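Local atomic coordinates of proline iminopeptidase-related protein (Thermus thermophilus, PDB entry 2YYS), a protein that is of unknown function but has the alpha/beta hydrolase fold of peptidase family S33 and is possibly a peptidase. Residues A13-E18 against L86-A91; F29-G34 against V107-V112; A39-E44 against Y256-A261; E140-A145 against K164-R169. One frame throughout, in Å; residues are numbered along the deposited sequence.

Contact 1 of 4, residues A13-E18 against L86-A91; sequences AELYVE and LLLAEA
Val17 and Leu88 form the closer of the two side-chain contacts between these segments of strand 14-20 and helix 78-91. CG2 of Val17 lies 3.7 Å from CD1 of Leu88, and the same methyl is 4.1 Å from Leu88 CD2, so one valine branch rests against both ends of the leucine fork. The two side chains lie alongside each other, pointing in opposing senses. Leu88 reaches the strand with CG anti to its own backbone nitrogen (chi1 177°), while Val17 turns CG1 beside its carbonyl carbon (chi1 175°) and leaves CG2 for the leucine. Leu15, two residues back on the same face of strand 14-20, adds a looser touch, its CD1 4.2 Å from Leu88 CD2.

The next shell is equally apolar. Val8 of strand 3-9 and Phe58 of strand 54-58 each pack on both Val17 and Leu88, and Phe29 of strand 27-31 closes on Leu88 as well. Strand 14-20 is held between its neighbours by backbone hydrogen bonds, Leu15 with Val8 and Glu18 with Tyr57 among them, which set Leu15 and Val17 facing helix 78-91.

No hydrogen bond crosses between the two segments and every residue that touches is buried. Between them the join is made by methyl groups, and it depends on shape and exclusion of water and imposes no directional bonding.

Contact 2 of 4, residues F29-G34 against V107-V112; sequences FVLHGG and VVALEV
CD1 of Leu31 sits over one face of a flat group of the main chain, the peptide unit linking Val108 to Ala109, 3.6 Å from Ala109 N. Across the contact no aromatic ring takes part; the ring of Phe29, on the same strand, meets Phe97 with the planes about 55° apart and also packs on Ala89 of helix 78-91.

The fork of Leu31 divides its work. CD1 also touches the CB of Ala109 at 3.8 Å, and CD2 approaches Val108 CG1 at 3.9 Å, with the leucine and valine crossing obliquely. Small Ala109 lets strand and helix draw near, the CA atoms of Leu31 and Ala109 being 7.0 Å apart. Leu99 on the adjoining strand 97-102, Phe58 of strand 54-58 and Thr85 of helix 78-91 also pack round Leu31.

Here a central parallel strand is covered by the helix that follows strand 97-102, as in alpha/beta hydrolases; in relatives, the turn into that helix carries the nucleophile. Past Leu31, His32, Gly33 and Gly34 make up the His-Gly-Gly start of a motif that in S33 peptidases helps to shape the oxyanion hole, and may do so here.

Contact 3 of 4, residues A39-E44 against Y256-A261; sequences AYVLRE and YLWIDA
Apolar packing brings Leu42 and Val41 of helix 40-46 against two aromatic side chains around helix 257-260. The closest approach is Leu42 CD1 to Trp258 CH2, 3.4 Å, a tight fit in which the methyl also lies 3.9 Å from CZ2; the two side chains cross at about a right angle. Trp258 is turned toward helix 40-46 by its first torsion (chi1 54°), which sets CG between its backbone nitrogen and carbonyl carbon. Val41 does its touching with CG1, 3.9 Å from Tyr256 CD1 and 4.0 Å from CE1 of the same ring, and again the side chains run crosswise.

Polar contact passes through water. One molecule donates to Val41 O at 2.9 Å and accepts from Trp258 NE1 at 2.8 Å, lying at the edge of the indole and in its plane. It thus satisfies an indole N-H and a helix carbonyl that stand 4.2 Å apart, Trp258 NE1 and Val41 O.

Aromatic contacts extend the cluster outward. His102 meets Trp258 edge-to-face and also approaches the Tyr256 ring, while Tyr181 of helix 175-187 touches both Tyr256 and Val41.

Helix 257-260 comes after the last strand of the sheet, where relatives carry their catalytic histidine loop, and His102 ends the strand leading to the nucleophile elbow position. The contact thus lies beside the region that holds the active site in related alpha/beta hydrolases.

Contact 4 of 4, residues E140-A145 against K164-R169; sequences EAAGLA and KALFDR
Ala141 and Leu166 bring their backbones together, CA to CA 6.7 Å, where helix 131-141 ends in a Schellman motif beside the continuing helix 163-171. Both helices belong to the helical region between strands 119-125 and 221-226, the place where S33 peptidases carry the cap over their alpha/beta hydrolase core. Gly143 makes the turn with a positive phi of 88°, and its N binds Glu140 O.

Within the contact a single leucine branch does the apolar work. Leu166 CD2 comes to 4.0 Å from Ala142 CB and 4.2 Å from Ala141 CB, so that the methyl rests on Ala141, at the helix end, and on Ala142 just beyond it. The leucine CG lies beside the backbone nitrogen (chi1 -68°), which turns CD2 to this end. Leu138, one turn before Ala141 in helix 131-141, and Ala157 and Leu158 of helix 150-160 surround the same leucine.

The outer side of the join is polar. Arg169 is bent at chi3 (-64°) and brings the edge of its guanidinium, near the plane, to Ala141 O, with NH1 3.2 Å from that oxygen. Its NH2 forms a salt bridge with Glu161, which probably helps to fix the group's rotation. On one face of the guanidinium, Ala165 O lies 3.8 Å from the plane, nearer the border of the group than its centre.

How the contacts relate
Contacts 1, 2 and 3 interlock along the chain, whereas contact 4 is formed wholly within the long span between the two halves of contact 3. Contacts 1 and 2 dress one mixed sheet with helices 78-91 and 105-115; their centres are about 14 Å apart, and they meet where Leu86 packs on Val112. Contact 3, centred about 16 Å from contact 2, joins it through Leu42 on Val30 and reaches contact 1 by the Arg43–Glu18 salt bridge. Contact 4 touches none of the others, though its nearest atoms come within about 7 Å of contact 2. Contacts 1 to 3 belong to the core region and the fourth to the helical region, consistent with the core-and-cap plan of S33 enzymes.

Contact 1 of 4, residues A13-E18 against L86-A91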
loop_
_atom_site.group_PDB
_atom_site.type_symbol
_atom_site.label_atom_id
_atom_site.label_comp_id
_atom_site.label_asym_id
_atom_site.label_seq_id
_atom_site.Cartn_x
_atom_site.Cartn_y
_atom_site.Cartn_z
ATOM N N ALA A 13 -7.907 17.593 -6.434
ATOM C CA ALA A 13 -8.663 16.781 -5.471
ATOM C C ALA A 13 -8.595 17.354 -4.063
ATOM O O ALA A 13 -7.712 18.144 -3.768
ATOM C CB ALA A 13 -8.112 15.360 -5.460
ATOM N N GLU A 14 -9.516 16.931 -3.195
ATOM C CA GLU A 14 -9.417 17.189 -1.757
ATOM C C GLU A 14 -9.297 15.861 -1.051
ATOM O O GLU A 14 -10.147 14.982 -1.207
ATOM C CB GLU A 14 -10.625 17.962 -1.212
ATOM C CG GLU A 14 -10.692 19.377 -1.753
ATOM C CD GLU A 14 -11.521 20.331 -0.915
ATOM O OE1 GLU A 14 -11.441 20.307 0.324
ATOM O OE2 GLU A 14 -12.238 21.146 -1.522
ATOM N N LEU A 15 -8.228 15.731 -0.276
ATOM C CA LEU A 15 -7.885 14.491 0.398
ATOM C C LEU A 15 -8.299 14.507 1.867
ATOM O O LEU A 15 -8.101 15.488 2.570
ATOM C CB LEU A 15 -6.382 14.248 0.294
ATOM C CG LEU A 15 -5.751 14.317 -1.099
ATOM C CD1 LEU A 15 -4.260 14.099 -1.011
ATOM C CD2 LEU A 15 -6.357 13.317 -2.048
ATOM N N TYR A 16 -8.889 13.404 2.315
ATOM C CA TYR A 16 -9.081 13.147 3.733
ATOM C C TYR A 16 -7.712 12.849 4.360
ATOM O O TYR A 16 -7.023 11.916 3.954
ATOM C CB TYR A 16 -10.050 11.985 3.956
ATOM C CG TYR A 16 -10.181 11.648 5.404
ATOM C CD1 TYR A 16 -11.079 12.332 6.230
ATOM C CD2 TYR A 16 -9.393 10.650 5.963
ATOM C CE1 TYR A 16 -11.178 12.011 7.582
ATOM C CE2 TYR A 16 -9.472 10.344 7.286
ATOM C CZ TYR A 16 -10.364 11.019 8.107
ATOM O OH TYR A 16 -10.401 10.683 9.449
ATOM N N VAL A 17 -7.331 13.654 5.349
ATOM C CA VAL A 17 -6.014 13.585 5.954
ATOM C C VAL A 17 -6.140 13.483 7.463
ATOM O O VAL A 17 -6.939 14.194 8.070
ATOM C CB VAL A 17 -5.180 14.847 5.584
ATOM C CG1 VAL A 17 -3.854 14.862 6.302
ATOM C CG2 VAL A 17 -4.952 14.907 4.073
ATOM N N GLU A 18 -5.363 12.579 8.052
ATOM C CA GLU A 18 -5.168 12.498 9.498
ATOM C C GLU A 18 -3.681 12.697 9.765
ATOM O O GLU A 18 -2.854 11.823 9.492
ATOM C CB GLU A 18 -5.637 11.156 10.055
ATOM C CG GLU A 18 -7.061 10.788 9.653
ATOM C CD GLU A 18 -7.482 9.396 10.113
ATOM O OE1 GLU A 18 -6.598 8.566 10.384
ATOM O OE2 GLU A 18 -8.710 9.128 10.183
ATOM N N LEU A 86 3.332 14.569 -2.927
ATOM C CA LEU A 86 4.217 15.724 -2.774
ATOM C C LEU A 86 3.437 17.001 -2.528
ATOM O O LEU A 86 3.834 17.798 -1.694
ATOM C CB LEU A 86 5.111 15.908 -3.999
ATOM C CG LEU A 86 6.457 15.203 -3.920
ATOM C CD1 LEU A 86 7.328 15.797 -2.818
ATOM C CD2 LEU A 86 6.277 13.671 -3.726
ATOM N N LEU A 87 2.330 17.193 -3.241
ATOM C CA LEU A 87 1.497 18.381 -3.031
ATOM C C LEU A 87 0.928 18.393 -1.611
ATOM O O LEU A 87 0.858 19.436 -0.964
ATOM C CB LEU A 87 0.390 18.461 -4.086
ATOM C CG LEU A 87 0.892 18.752 -5.509
ATOM C CD1 LEU A 87 -0.205 18.566 -6.535
ATOM C CD2 LEU A 87 1.467 20.183 -5.635
ATOM N N LEU A 88 0.572 17.220 -1.100
ATOM C CA LEU A 88 0.063 17.126 0.259
ATOM C C LEU A 88 1.168 17.524 1.242
ATOM O O LEU A 88 0.934 18.288 2.176
ATOM C CB LEU A 88 -0.454 15.712 0.558
ATOM C CG LEU A 88 -0.945 15.459 1.993
ATOM C CD1 LEU A 88 -2.028 16.455 2.385
ATOM C CD2 LEU A 88 -1.449 14.026 2.167
ATOM N N ALA A 89 2.373 16.993 1.030
ATOM C CA ALA A 89 3.512 17.310 1.900
ATOM C C ALA A 89 3.771 18.819 1.944
ATOM O O ALA A 89 4.020 19.387 3.008
ATOM C CB ALA A 89 4.765 16.571 1.439
ATOM N N GLU A 90 3.676 19.463 0.787
ATOM C CA GLU A 90 3.922 20.899 0.692
ATOM C C GLU A 90 2.800 21.686 1.359
ATOM O O GLU A 90 3.063 22.681 2.016
ATOM C CB GLU A 90 4.145 21.318 -0.765
ATOM C CG GLU A 90 5.529 20.877 -1.261
ATOM C CD GLU A 90 5.701 20.888 -2.778
ATOM O OE1 GLU A 90 4.794 21.396 -3.490
ATOM O OE2 GLU A 90 6.762 20.389 -3.252
ATOM N N ALA A 91 1.565 21.202 1.244
ATOM C CA ALA A 91 0.424 21.842 1.896
ATOM C C ALA A 91 0.580 21.792 3.412
ATOM O O ALA A 91 0.206 22.732 4.102
ATOM C CB ALA A 91 -0.881 21.182 1.462
#

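Contact 2 of 4, residues F29-G34 against V107-V112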
loop_
_atom_site.group_PDB
_atom_site.type_symbol
_atom_site.label_atom_id
_atom_site.label_comp_id
_atom_site.label_asym_id
_atom_site.label_seq_id
_atom_site.Cartn_x
_atom_site.Cartn_y
_atom_site.Cartn_z
ATOM N N PHE A 29 4.642 9.474 5.490
ATOM C CA PHE A 29 3.400 9.476 4.746
ATOM C C PHE A 29 2.976 8.041 4.470
ATOM O O PHE A 29 3.804 7.196 4.114
ATOM C CB PHE A 29 3.570 10.269 3.451
ATOM C CG PHE A 29 3.532 11.753 3.665
ATOM C CD1 PHE A 29 2.471 12.504 3.225
ATOM C CD2 PHE A 29 4.539 12.382 4.370
ATOM C CE1 PHE A 29 2.427 13.871 3.449
ATOM C CE2 PHE A 29 4.496 13.748 4.598
ATOM C CZ PHE A 29 3.439 14.486 4.147
ATOM N N VAL A 30 1.685 7.766 4.639
ATOM C CA VAL A 30 1.161 6.410 4.508
ATOM C C VAL A 30 0.417 6.294 3.196
ATOM O O VAL A 30 -0.463 7.100 2.897
ATOM C CB VAL A 30 0.257 6.046 5.686
ATOM C CG1 VAL A 30 -0.301 4.616 5.562
ATOM C CG2 VAL A 30 1.040 6.170 6.964
ATOM N N LEU A 31 0.810 5.304 2.400
ATOM C CA LEU A 31 0.207 5.051 1.101
ATOM C C LEU A 31 -0.567 3.725 1.129
ATOM O O LEU A 31 0.029 2.641 1.081
ATOM C CB LEU A 31 1.293 5.054 0.020
ATOM C CG LEU A 31 1.873 6.443 -0.288
ATOM C CD1 LEU A 31 3.175 6.346 -1.079
ATOM C CD2 LEU A 31 0.856 7.286 -1.050
ATOM N N HIS A 32 -1.892 3.804 1.229
ATOM C CA HIS A 32 -2.731 2.602 1.225
ATOM C C HIS A 32 -2.791 1.970 -0.176
ATOM O O HIS A 32 -2.347 2.555 -1.175
ATOM C CB HIS A 32 -4.152 2.913 1.710
ATOM C CG HIS A 32 -4.932 3.735 0.739
ATOM N ND1 HIS A 32 -5.181 5.076 0.931
ATOM C CD2 HIS A 32 -5.472 3.420 -0.457
ATOM C CE1 HIS A 32 -5.856 5.541 -0.102
ATOM N NE2 HIS A 32 -6.046 4.557 -0.960
ATOM N N GLY A 33 -3.405 0.799 -0.235
ATOM C CA GLY A 33 -3.487 0.019 -1.451
ATOM C C GLY A 33 -4.845 0.122 -2.105
ATOM O O GLY A 33 -5.615 1.014 -1.808
ATOM N N GLY A 34 -5.131 -0.802 -3.005
ATOM C CA GLY A 34 -6.349 -0.771 -3.786
ATOM C C GLY A 34 -5.986 -1.059 -5.231
ATOM O O GLY A 34 -5.611 -2.176 -5.527
ATOM N N VAL A 107 3.806 0.763 -5.466
ATOM C CA VAL A 107 4.141 1.384 -6.752
ATOM C C VAL A 107 4.186 2.892 -6.603
ATOM O O VAL A 107 5.069 3.553 -7.163
ATOM C CB VAL A 107 3.150 1.008 -7.884
ATOM C CG1 VAL A 107 3.440 1.798 -9.167
ATOM C CG2 VAL A 107 3.248 -0.458 -8.189
ATOM N N VAL A 108 3.232 3.438 -5.852
ATOM C CA VAL A 108 3.192 4.868 -5.640
ATOM C C VAL A 108 4.431 5.291 -4.850
ATOM O O VAL A 108 5.076 6.259 -5.205
ATOM C CB VAL A 108 1.901 5.330 -4.914
ATOM C CG1 VAL A 108 1.903 6.835 -4.728
ATOM C CG2 VAL A 108 0.651 4.891 -5.697
ATOM N N ALA A 109 4.766 4.557 -3.795
ATOM C CA ALA A 109 5.933 4.875 -2.967
ATOM C C ALA A 109 7.252 4.829 -3.752
ATOM O O ALA A 109 8.092 5.700 -3.608
ATOM C CB ALA A 109 6.013 3.926 -1.794
ATOM N N LEU A 110 7.417 3.803 -4.576
ATOM C CA LEU A 110 8.616 3.661 -5.394
ATOM C C LEU A 110 8.728 4.772 -6.432
ATOM O O LEU A 110 9.812 5.280 -6.668
ATOM C CB LEU A 110 8.649 2.289 -6.068
ATOM C CG LEU A 110 8.840 1.176 -5.038
ATOM C CD1 LEU A 110 8.342 -0.150 -5.565
ATOM C CD2 LEU A 110 10.297 1.083 -4.624
ATOM N N GLU A 111 7.607 5.171 -7.025
ATOM C CA GLU A 111 7.603 6.308 -7.938
ATOM C C GLU A 111 7.870 7.634 -7.222
ATOM O O GLU A 111 8.545 8.499 -7.776
ATOM C CB GLU A 111 6.297 6.380 -8.721
ATOM C CG GLU A 111 6.282 5.431 -9.899
ATOM C CD GLU A 111 7.301 5.834 -10.948
ATOM O OE1 GLU A 111 7.078 6.871 -11.620
ATOM O OE2 GLU A 111 8.339 5.139 -11.060
ATOM N N VAL A 112 7.360 7.791 -6.001
ATOM C CA VAL A 112 7.683 8.974 -5.196
ATOM C C VAL A 112 9.193 9.015 -4.920
ATOM O O VAL A 112 9.827 10.041 -5.107
ATOM C CB VAL A 112 6.893 9.012 -3.875
ATOM C CG1 VAL A 112 7.491 10.025 -2.907
ATOM C CG2 VAL A 112 5.434 9.344 -4.125
#

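Contact 3 of 4, residues A39-E44 against Y256-A261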
loop_
_atom_site.group_PDB
_atom_site.type_symbol
_atom_site.label_atom_id
_atom_site.label_comp_id
_atom_site.label_asym_id
_atom_site.label_seq_id
_atom_site.Cartn_x
_atom_site.Cartn_y
_atom_site.Cartn_z
ATOM N N ALA A 39 -7.127 4.362 4.333
ATOM C CA ALA A 39 -6.098 4.205 5.348
ATOM C C ALA A 39 -6.616 3.824 6.735
ATOM O O ALA A 39 -5.865 3.866 7.694
ATOM C CB ALA A 39 -5.276 5.496 5.453
ATOM N N TYR A 40 -7.879 3.448 6.857
ATOM C CA TYR A 40 -8.452 3.200 8.183
ATOM C C TYR A 40 -7.837 1.972 8.877
ATOM O O TYR A 40 -7.318 2.069 9.990
ATOM C CB TYR A 40 -9.980 3.070 8.114
ATOM C CG TYR A 40 -10.595 2.804 9.469
ATOM C CD1 TYR A 40 -10.922 3.852 10.330
ATOM C CD2 TYR A 40 -10.799 1.499 9.908
ATOM C CE1 TYR A 40 -11.475 3.606 11.584
ATOM C CE2 TYR A 40 -11.355 1.235 11.157
ATOM C CZ TYR A 40 -11.682 2.287 11.992
ATOM O OH TYR A 40 -12.222 2.013 13.224
ATOM N N VAL A 41 -7.891 0.823 8.222
ATOM C CA VAL A 41 -7.377 -0.419 8.810
ATOM C C VAL A 41 -5.863 -0.328 9.006
ATOM O O VAL A 41 -5.297 -0.770 10.019
ATOM C CB VAL A 41 -7.751 -1.635 7.942
ATOM C CG1 VAL A 41 -6.891 -2.855 8.266
ATOM C CG2 VAL A 41 -9.216 -1.965 8.148
ATOM N N LEU A 42 -5.226 0.281 8.020
ATOM C CA LEU A 42 -3.782 0.449 8.026
ATOM C C LEU A 42 -3.336 1.267 9.229
ATOM O O LEU A 42 -2.410 0.879 9.944
ATOM C CB LEU A 42 -3.355 1.089 6.714
ATOM C CG LEU A 42 -1.895 1.043 6.335
ATOM C CD1 LEU A 42 -1.305 -0.350 6.434
ATOM C CD2 LEU A 42 -1.766 1.590 4.901
ATOM N N ARG A 43 -4.028 2.366 9.512
ATOM C CA ARG A 43 -3.703 3.150 10.700
ATOM C C ARG A 43 -3.872 2.341 11.992
ATOM O O ARG A 43 -3.022 2.405 12.885
ATOM C CB ARG A 43 -4.553 4.415 10.791
ATOM C CG ARG A 43 -4.440 5.071 12.153
ATOM C CD ARG A 43 -5.012 6.463 12.265
ATOM N NE ARG A 43 -4.854 6.959 13.637
ATOM C CZ ARG A 43 -5.298 8.123 14.079
ATOM N NH1 ARG A 43 -5.921 8.955 13.260
ATOM N NH2 ARG A 43 -5.107 8.467 15.346
ATOM N N GLU A 44 -4.975 1.603 12.108
ATOM C CA GLU A 44 -5.233 0.819 13.310
ATOM C C GLU A 44 -4.127 -0.215 13.540
ATOM O O GLU A 44 -3.787 -0.512 14.673
ATOM C CB GLU A 44 -6.610 0.138 13.246
ATOM C CG GLU A 44 -7.803 1.089 13.151
ATOM C CD GLU A 44 -7.995 1.983 14.378
ATOM O OE1 GLU A 44 -7.691 1.550 15.508
ATOM O OE2 GLU A 44 -8.459 3.134 14.211
ATOM N N TYR A 256 -2.913 -8.709 5.522
ATOM C CA TYR A 256 -2.956 -7.893 6.728
ATOM C C TYR A 256 -2.109 -8.580 7.777
ATOM O O TYR A 256 -2.584 -9.158 8.746
ATOM C CB TYR A 256 -4.400 -7.638 7.166
ATOM C CG TYR A 256 -5.120 -6.877 6.097
ATOM C CD1 TYR A 256 -5.076 -5.488 6.044
ATOM C CD2 TYR A 256 -5.767 -7.542 5.083
ATOM C CE1 TYR A 256 -5.712 -4.789 5.016
ATOM C CE2 TYR A 256 -6.387 -6.867 4.064
ATOM C CZ TYR A 256 -6.369 -5.498 4.032
ATOM O OH TYR A 256 -7.009 -4.870 2.993
ATOM N N LEU A 257 -0.811 -8.491 7.561
ATOM C CA LEU A 257 0.113 -9.351 8.263
ATOM C C LEU A 257 0.210 -9.039 9.761
ATOM O O LEU A 257 0.509 -9.935 10.559
ATOM C CB LEU A 257 1.466 -9.407 7.532
ATOM C CG LEU A 257 2.368 -8.181 7.437
ATOM C CD1 LEU A 257 3.720 -8.562 6.877
ATOM C CD2 LEU A 257 1.759 -7.108 6.539
ATOM N N TRP A 258 -0.103 -7.801 10.143
ATOM C CA TRP A 258 -0.083 -7.390 11.542
ATOM C C TRP A 258 -1.270 -7.974 12.337
ATOM O O TRP A 258 -1.200 -8.091 13.550
ATOM C CB TRP A 258 -0.052 -5.849 11.656
ATOM C CG TRP A 258 -1.147 -5.181 10.900
ATOM C CD1 TRP A 258 -2.402 -4.914 11.356
ATOM C CD2 TRP A 258 -1.108 -4.724 9.541
ATOM N NE1 TRP A 258 -3.146 -4.319 10.364
ATOM C CE2 TRP A 258 -2.372 -4.182 9.243
ATOM C CE3 TRP A 258 -0.127 -4.702 8.545
ATOM C CZ2 TRP A 258 -2.686 -3.647 7.989
ATOM C CZ3 TRP A 258 -0.439 -4.175 7.295
ATOM C CH2 TRP A 258 -1.705 -3.653 7.030
ATOM N N ILE A 259 -2.356 -8.310 11.645
ATOM C CA ILE A 259 -3.500 -8.986 12.247
ATOM C C ILE A 259 -3.214 -10.479 12.481
ATOM O O ILE A 259 -3.514 -11.017 13.544
ATOM C CB ILE A 259 -4.735 -8.835 11.335
ATOM C CG1 ILE A 259 -5.190 -7.373 11.281
ATOM C CG2 ILE A 259 -5.882 -9.740 11.804
ATOM C CD1 ILE A 259 -6.418 -7.152 10.390
ATOM N N ASP A 260 -2.661 -11.137 11.463
ATOM C CA ASP A 260 -2.385 -12.565 11.513
ATOM C C ASP A 260 -1.236 -12.892 12.462
ATOM O O ASP A 260 -1.242 -13.940 13.084
ATOM C CB ASP A 260 -2.032 -13.096 10.119
ATOM C CG ASP A 260 -3.203 -13.103 9.173
ATOM O OD1 ASP A 260 -4.326 -13.477 9.589
ATOM O OD2 ASP A 260 -3.092 -12.762 7.969
ATOM N N ALA A 261 -0.255 -11.998 12.577
ATOM C CA ALA A 261 0.968 -12.289 13.310
ATOM C C ALA A 261 1.492 -11.051 14.048
ATOM O O ALA A 261 2.562 -10.531 13.725
ATOM C CB ALA A 261 2.016 -12.840 12.362
HETATM O O HOH W 1 -5.576 -3.300 11.369
#

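Contact 4 of 4, residues E140-A145 against K164-R169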
loop_
_atom_site.group_PDB
_atom_site.type_symbol
_atom_site.label_atom_id
_atom_site.label_comp_id
_atom_site.label_asym_id
_atom_site.label_seq_id
_atom_site.Cartn_x
_atom_site.Cartn_y
_atom_site.Cartn_z
ATOM N N GLU A 140 -5.243 -18.996 -11.106
ATOM C CA GLU A 140 -4.757 -20.195 -10.422
ATOM C C GLU A 140 -5.615 -20.545 -9.208
ATOM O O GLU A 140 -5.931 -21.704 -8.991
ATOM C CB GLU A 140 -3.304 -19.967 -9.998
ATOM C CG GLU A 140 -2.668 -21.033 -9.127
ATOM C CD GLU A 140 -1.242 -20.678 -8.798
ATOM O OE1 GLU A 140 -1.040 -19.951 -7.793
ATOM O OE2 GLU A 140 -0.331 -21.094 -9.558
ATOM N N ALA A 141 -6.008 -19.541 -8.435
ATOM C CA ALA A 141 -6.834 -19.757 -7.257
ATOM C C ALA A 141 -8.221 -20.251 -7.621
ATOM O O ALA A 141 -8.864 -20.911 -6.821
ATOM C CB ALA A 141 -6.934 -18.480 -6.424
ATOM N N ALA A 142 -8.676 -19.914 -8.828
ATOM C CA ALA A 142 -9.983 -20.335 -9.329
ATOM C C ALA A 142 -9.935 -21.693 -10.056
ATOM O O ALA A 142 -10.933 -22.112 -10.624
ATOM C CB ALA A 142 -10.537 -19.268 -10.261
ATOM N N GLY A 143 -8.776 -22.351 -10.063
ATOM C CA GLY A 143 -8.617 -23.660 -10.686
ATOM C C GLY A 143 -8.252 -23.663 -12.167
ATOM O O GLY A 143 -8.382 -24.687 -12.827
ATOM N N LEU A 144 -7.768 -22.532 -12.677
ATOM C CA LEU A 144 -7.456 -22.366 -14.094
ATOM C C LEU A 144 -5.964 -22.309 -14.336
ATOM O O LEU A 144 -5.202 -21.853 -13.485
ATOM C CB LEU A 144 -8.061 -21.066 -14.628
ATOM C CG LEU A 144 -9.565 -20.901 -14.462
ATOM C CD1 LEU A 144 -9.977 -19.487 -14.812
ATOM C CD2 LEU A 144 -10.289 -21.919 -15.352
ATOM N N ALA A 145 -5.567 -22.770 -15.517
ATOM C CA ALA A 145 -4.232 -22.562 -16.040
ATOM C C ALA A 145 -4.171 -21.126 -16.531
ATOM O O ALA A 145 -5.000 -20.734 -17.355
ATOM C CB ALA A 145 -3.959 -23.518 -17.189
ATOM N N LYS A 164 -14.290 -11.006 -4.304
ATOM C CA LYS A 164 -14.091 -11.060 -2.852
ATOM C C LYS A 164 -13.664 -12.458 -2.390
ATOM O O LYS A 164 -12.755 -12.586 -1.577
ATOM C CB LYS A 164 -15.346 -10.626 -2.096
ATOM C CG LYS A 164 -15.186 -10.642 -0.569
ATOM C CD LYS A 164 -16.472 -10.213 0.146
ATOM C CE LYS A 164 -16.260 -10.074 1.664
ATOM N NZ LYS A 164 -15.922 -11.361 2.348
ATOM N N ALA A 165 -14.321 -13.496 -2.907
ATOM C CA ALA A 165 -13.973 -14.868 -2.551
ATOM C C ALA A 165 -12.528 -15.221 -2.942
ATOM O O ALA A 165 -11.820 -15.880 -2.185
ATOM C CB ALA A 165 -14.964 -15.860 -3.188
ATOM N N LEU A 166 -12.089 -14.784 -4.119
ATOM C CA LEU A 166 -10.736 -15.088 -4.567
ATOM C C LEU A 166 -9.702 -14.296 -3.775
ATOM O O LEU A 166 -8.722 -14.855 -3.307
ATOM C CB LEU A 166 -10.580 -14.809 -6.056
ATOM C CG LEU A 166 -11.355 -15.721 -7.003
ATOM C CD1 LEU A 166 -11.209 -15.208 -8.429
ATOM C CD2 LEU A 166 -10.899 -17.159 -6.923
ATOM N N PHE A 167 -9.911 -12.993 -3.635
ATOM C CA PHE A 167 -8.966 -12.164 -2.884
ATOM C C PHE A 167 -8.908 -12.593 -1.414
ATOM O O PHE A 167 -7.844 -12.570 -0.819
ATOM C CB PHE A 167 -9.287 -10.663 -3.017
ATOM C CG PHE A 167 -8.716 -10.020 -4.265
ATOM C CD1 PHE A 167 -7.347 -9.799 -4.393
ATOM C CD2 PHE A 167 -9.545 -9.642 -5.310
ATOM C CE1 PHE A 167 -6.822 -9.211 -5.544
ATOM C CE2 PHE A 167 -9.026 -9.054 -6.459
ATOM C CZ PHE A 167 -7.667 -8.837 -6.577
ATOM N N ASP A 168 -10.037 -13.021 -0.845
ATOM C CA ASP A 168 -10.080 -13.449 0.560
ATOM C C ASP A 168 -9.167 -14.670 0.776
ATOM O O ASP A 168 -8.456 -14.766 1.779
ATOM C CB ASP A 168 -11.511 -13.823 0.996
ATOM C CG ASP A 168 -12.376 -12.608 1.404
ATOM O OD1 ASP A 168 -11.893 -11.449 1.425
ATOM O OD2 ASP A 168 -13.584 -12.750 1.727
ATOM N N ARG A 169 -9.190 -15.588 -0.186
ATOM C CA ARG A 169 -8.353 -16.789 -0.135
ATOM C C ARG A 169 -6.861 -16.443 -0.193
ATOM O O ARG A 169 -6.051 -16.974 0.578
ATOM C CB ARG A 169 -8.720 -17.726 -1.286
ATOM C CG ARG A 169 -8.580 -19.183 -0.966
ATOM C CD ARG A 169 -9.177 -20.111 -2.040
ATOM N NE ARG A 169 -10.613 -19.897 -2.119
ATOM C CZ ARG A 169 -11.338 -19.865 -3.231
ATOM N NH1 ARG A 169 -10.806 -20.059 -4.436
ATOM N NH2 ARG A 169 -12.633 -19.644 -3.122
#